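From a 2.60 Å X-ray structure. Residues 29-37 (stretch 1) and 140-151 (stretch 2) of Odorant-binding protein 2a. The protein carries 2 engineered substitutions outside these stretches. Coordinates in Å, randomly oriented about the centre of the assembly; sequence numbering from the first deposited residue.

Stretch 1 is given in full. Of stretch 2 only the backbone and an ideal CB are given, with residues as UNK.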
# COMPACT_ATOMS: atom_id res chain seq x y z
N ARG A 29 14.96 -3.05 -3.55
CA ARG A 29 14.11 -2.05 -2.91
C ARG A 29 12.85 -2.61 -2.25
O ARG A 29 12.15 -1.89 -1.55
CB ARG A 29 13.70 -1.00 -3.93
CG ARG A 29 13.62 0.39 -3.34
CD ARG A 29 13.35 1.46 -4.37
NE ARG A 29 12.75 2.59 -3.66
CZ ARG A 29 13.43 3.51 -2.99
NH1 ARG A 29 14.76 3.50 -2.98
NH2 ARG A 29 12.77 4.47 -2.36
N ARG A 30 12.54 -3.88 -2.48
CA ARG A 30 11.30 -4.47 -1.96
C ARG A 30 11.28 -4.70 -0.45
O ARG A 30 12.22 -5.28 0.09
CB ARG A 30 11.07 -5.83 -2.58
CG ARG A 30 10.98 -5.81 -4.08
CD ARG A 30 10.67 -7.18 -4.62
NE ARG A 30 10.49 -7.13 -6.06
CZ ARG A 30 9.93 -8.10 -6.76
NH1 ARG A 30 9.50 -9.21 -6.16
NH2 ARG A 30 9.80 -7.95 -8.07
N PRO A 31 10.20 -4.29 0.23
CA PRO A 31 9.97 -4.64 1.62
C PRO A 31 10.02 -6.15 1.89
O PRO A 31 9.32 -6.90 1.22
CB PRO A 31 8.56 -4.11 1.87
CG PRO A 31 8.39 -3.00 0.89
CD PRO A 31 9.15 -3.41 -0.30
N ARG A 32 10.86 -6.57 2.83
CA ARG A 32 10.91 -7.96 3.26
C ARG A 32 9.83 -8.18 4.28
O ARG A 32 9.20 -9.22 4.29
CB ARG A 32 12.23 -8.30 3.95
CG ARG A 32 13.45 -8.35 3.04
CD ARG A 32 14.72 -8.50 3.87
NE ARG A 32 14.59 -9.52 4.93
CZ ARG A 32 14.80 -9.34 6.24
NH1 ARG A 32 15.17 -8.16 6.74
NH2 ARG A 32 14.65 -10.36 7.09
N LYS A 33 9.69 -7.21 5.17
CA LYS A 33 8.76 -7.29 6.27
C LYS A 33 7.99 -6.00 6.30
O LYS A 33 8.38 -5.06 5.64
CB LYS A 33 9.51 -7.48 7.59
CG LYS A 33 10.45 -8.68 7.58
CD LYS A 33 11.25 -8.82 8.86
CE LYS A 33 11.66 -10.27 9.08
NZ LYS A 33 12.45 -10.44 10.33
N VAL A 34 6.90 -5.96 7.04
CA VAL A 34 6.06 -4.77 7.11
C VAL A 34 5.17 -4.83 8.36
O VAL A 34 4.66 -5.88 8.71
CB VAL A 34 5.19 -4.64 5.84
CG1 VAL A 34 4.15 -5.75 5.78
CG2 VAL A 34 4.53 -3.27 5.78
N SER A 35 5.01 -3.69 9.02
CA SER A 35 4.18 -3.58 10.21
C SER A 35 2.73 -3.33 9.81
O SER A 35 2.45 -3.15 8.63
CB SER A 35 4.68 -2.43 11.08
OG SER A 35 4.44 -1.18 10.46
N PRO A 36 1.81 -3.32 10.79
CA PRO A 36 0.47 -2.80 10.52
C PRO A 36 0.52 -1.32 10.19
O PRO A 36 1.42 -0.62 10.64
CB PRO A 36 -0.29 -3.02 11.84
CG PRO A 36 0.46 -4.09 12.54
CD PRO A 36 1.89 -3.89 12.15
N VAL A 37 -0.45 -0.86 9.40
CA VAL A 37 -0.54 0.54 9.04
C VAL A 37 -1.61 1.21 9.90
O VAL A 37 -2.77 0.80 9.89
CB VAL A 37 -0.93 0.69 7.56
CG1 VAL A 37 -0.92 2.15 7.15
CG2 VAL A 37 0.01 -0.14 6.68
N UNK A 140 4.12 -12.04 -11.77
CA UNK A 140 5.41 -12.52 -11.31
C UNK A 140 6.12 -11.44 -10.51
O UNK A 140 7.10 -11.73 -9.83
CB UNK A 140 6.27 -12.97 -12.49
N UNK A 141 5.63 -10.21 -10.59
CA UNK A 141 6.12 -9.15 -9.72
C UNK A 141 5.21 -8.97 -8.48
O UNK A 141 5.22 -7.90 -7.86
CB UNK A 141 6.21 -7.84 -10.50
N UNK A 142 4.41 -9.98 -8.13
CA UNK A 142 3.62 -9.93 -6.91
C UNK A 142 4.36 -10.67 -5.82
O UNK A 142 4.73 -11.83 -5.98
CB UNK A 142 2.23 -10.52 -7.12
N UNK A 143 4.56 -10.01 -4.69
CA UNK A 143 5.33 -10.57 -3.59
C UNK A 143 4.58 -10.22 -2.30
O UNK A 143 3.75 -9.30 -2.26
CB UNK A 143 6.76 -10.04 -3.58
N UNK A 144 4.84 -11.00 -1.26
CA UNK A 144 4.07 -10.91 -0.04
C UNK A 144 4.97 -10.75 1.16
O UNK A 144 5.54 -11.71 1.67
CB UNK A 144 3.18 -12.14 0.13
N UNK A 145 5.13 -9.50 1.61
CA UNK A 145 6.09 -9.35 2.69
C UNK A 145 5.61 -9.95 4.00
O UNK A 145 4.42 -10.16 4.18
CB UNK A 145 6.41 -7.87 2.89
N UNK A 146 6.55 -10.27 4.88
CA UNK A 146 6.23 -10.84 6.18
C UNK A 146 5.55 -9.79 7.03
O UNK A 146 6.02 -8.66 7.09
CB UNK A 146 7.48 -11.37 6.88
N UNK A 147 4.42 -10.13 7.64
CA UNK A 147 3.73 -9.19 8.51
C UNK A 147 4.31 -9.28 9.90
O UNK A 147 4.47 -10.37 10.44
CB UNK A 147 2.22 -9.46 8.53
N UNK A 148 4.65 -8.13 10.47
CA UNK A 148 5.37 -8.08 11.74
C UNK A 148 4.89 -6.91 12.57
O UNK A 148 4.07 -6.13 12.13
CB UNK A 148 6.88 -7.98 11.51
N UNK A 149 5.40 -6.82 13.80
CA UNK A 149 5.30 -5.60 14.58
C UNK A 149 6.30 -4.61 14.01
O UNK A 149 6.98 -4.89 13.01
CB UNK A 149 5.55 -5.86 16.07
N UNK A 150 6.39 -3.44 14.64
CA UNK A 150 7.35 -2.42 14.23
C UNK A 150 8.76 -2.98 14.28
O UNK A 150 9.10 -3.80 15.13
CB UNK A 150 7.24 -1.18 15.12
N UNK A 151 9.60 -2.53 13.35
CA UNK A 151 11.03 -2.88 13.39
C UNK A 151 11.83 -1.85 14.17
O UNK A 151 13.05 -1.83 14.08
CB UNK A 151 11.59 -3.00 11.97

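The backbone sets the frame. Positions 146 and 147 pair in parallel with Lys 33 and Val 34 (CA-CA 4.4 and 5.2 Å), and three backbone hydrogen bonds hold the register: N of 146 to O of Arg 32 (2.9 Å, N-H...acceptor angle 162°), N of Val 34 to O of 146 (2.8 Å, 134°), and N of 148 to O of Val 34 (2.9 Å, 153°). They ask only that 146 and 148 keep an amide hydrogen, which excludes proline at both.

Position 140 has nothing of stretch 1 within 5.5 Å of its ideal CB, so many residues would suit; it is Glu 140, whose end leads away.

At position 141 CA-to-CB points sideways, and the ideal CB lies 4.3 Å from NH2 of Arg 30. A short acid or a polar acceptor would suit. Asp 141 places OD1 3.8 Å from Arg 30 NH2, near the guanidinium plane, a long salt bridge.

Position 142 points away and is undetermined by stretch 1; it is Ile 142.

Position 143 points toward stretch 1, its ideal CB 3.9 Å from Arg 30 NH1, with the extended arginine chain and Pro 31 beyond. A flat aromatic or a long aliphatic chain could cover these, and an acid could answer the charge. Phe 143, with chi1 in p, takes Arg 30 CD over its ring face, 3.8 Å from the centroid and 15° off the normal, a CH-pi contact. Its CD1 sits over one guanidinium face, 3.5 Å from Arg 30 NH1, and its CZ packs 4.0 Å from Pro 31 CD.

Position 144 points away, leaving the choice open; Met 144 makes no contact here.

Position 145 points toward stretch 1, with its ideal CB 3.5 Å from O of Pro 31 and 3.4 Å from O of Arg 32. Phi/psi of -71/157 permits proline, though a compact aliphatic would also fit. Pro 145 sets CG 4.0 Å from Val 34 CG1.

At 146 the side chain shares a sheet face with Lys 33, whose CG lies 4.1 Å from the ideal CB; aliphatic or polar chains would serve. Leu 146 meets that stem, CB to Lys 33 CG 4.0 Å.

Position 147 shares the other face with Val 34. Medium or long chains could reach the valine; Gln 147 does, OE1 3.6 Å from Val 34 CG1.

At position 148 CA-to-CB points sideways, with the ideal CB 4.1 Å from Val 34 O and 4.7 Å from Lys 33 CB, favouring small or branched residues. Thr 148 rests CG2 4.1 Å from Lys 33 CB, while its OG1 donates to O of position 149 (2.8 Å).

Position 149 has room for a CB, so Gly 149 is not forced by stretch 1. At 150 CA-to-CB points away, the ideal CB 4.9 Å from Ser 35 CB, so most residues would do; it is Ser 150. At 151 nothing of stretch 1 lies within 5.5 Å of the ideal CB, so the choice is open; it is Cys 151, bonded covalently elsewhere in the structure.

Stretch 2, residues 140-151: EDIFMPLQTGSC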
# COMPACT_ATOMS: atom_id res chain seq x y z
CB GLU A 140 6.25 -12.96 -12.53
CG GLU A 140 6.83 -11.81 -13.34
CD GLU A 140 6.86 -12.11 -14.82
OE1 GLU A 140 5.93 -11.69 -15.55
OE2 GLU A 140 7.81 -12.78 -15.25
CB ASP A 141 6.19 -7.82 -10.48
CG ASP A 141 7.13 -7.87 -11.69
OD1 ASP A 141 8.29 -8.31 -11.54
OD2 ASP A 141 6.69 -7.48 -12.79
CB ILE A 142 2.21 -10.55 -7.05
CG1 ILE A 142 1.40 -9.80 -8.11
CG2 ILE A 142 1.47 -10.52 -5.70
CD1 ILE A 142 0.02 -10.36 -8.36
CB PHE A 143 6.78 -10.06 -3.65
CG PHE A 143 6.94 -8.58 -3.40
CD1 PHE A 143 6.88 -7.67 -4.45
CD2 PHE A 143 7.19 -8.11 -2.12
CE1 PHE A 143 7.05 -6.31 -4.21
CE2 PHE A 143 7.35 -6.75 -1.87
CZ PHE A 143 7.29 -5.85 -2.92
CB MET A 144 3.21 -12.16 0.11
CG MET A 144 2.31 -12.39 -1.09
SD MET A 144 1.89 -14.12 -1.16
CE MET A 144 0.97 -14.28 0.37
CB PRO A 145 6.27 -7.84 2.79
CG PRO A 145 5.04 -7.26 2.20
CD PRO A 145 4.56 -8.23 1.16
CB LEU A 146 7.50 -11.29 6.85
CG LEU A 146 8.03 -12.64 6.38
CD1 LEU A 146 9.36 -12.89 7.08
CD2 LEU A 146 7.01 -13.76 6.62
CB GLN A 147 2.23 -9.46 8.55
CG GLN A 147 1.44 -8.21 8.95
CD GLN A 147 0.96 -7.42 7.75
OE1 GLN A 147 1.16 -6.19 7.66
NE2 GLN A 147 0.31 -8.11 6.81
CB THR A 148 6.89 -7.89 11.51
OG1 THR A 148 7.10 -6.65 10.81
CG2 THR A 148 7.47 -9.05 10.72
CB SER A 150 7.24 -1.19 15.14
OG SER A 150 8.25 -0.25 14.85
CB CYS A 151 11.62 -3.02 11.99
SG CYS A 151 11.26 -1.69 10.85
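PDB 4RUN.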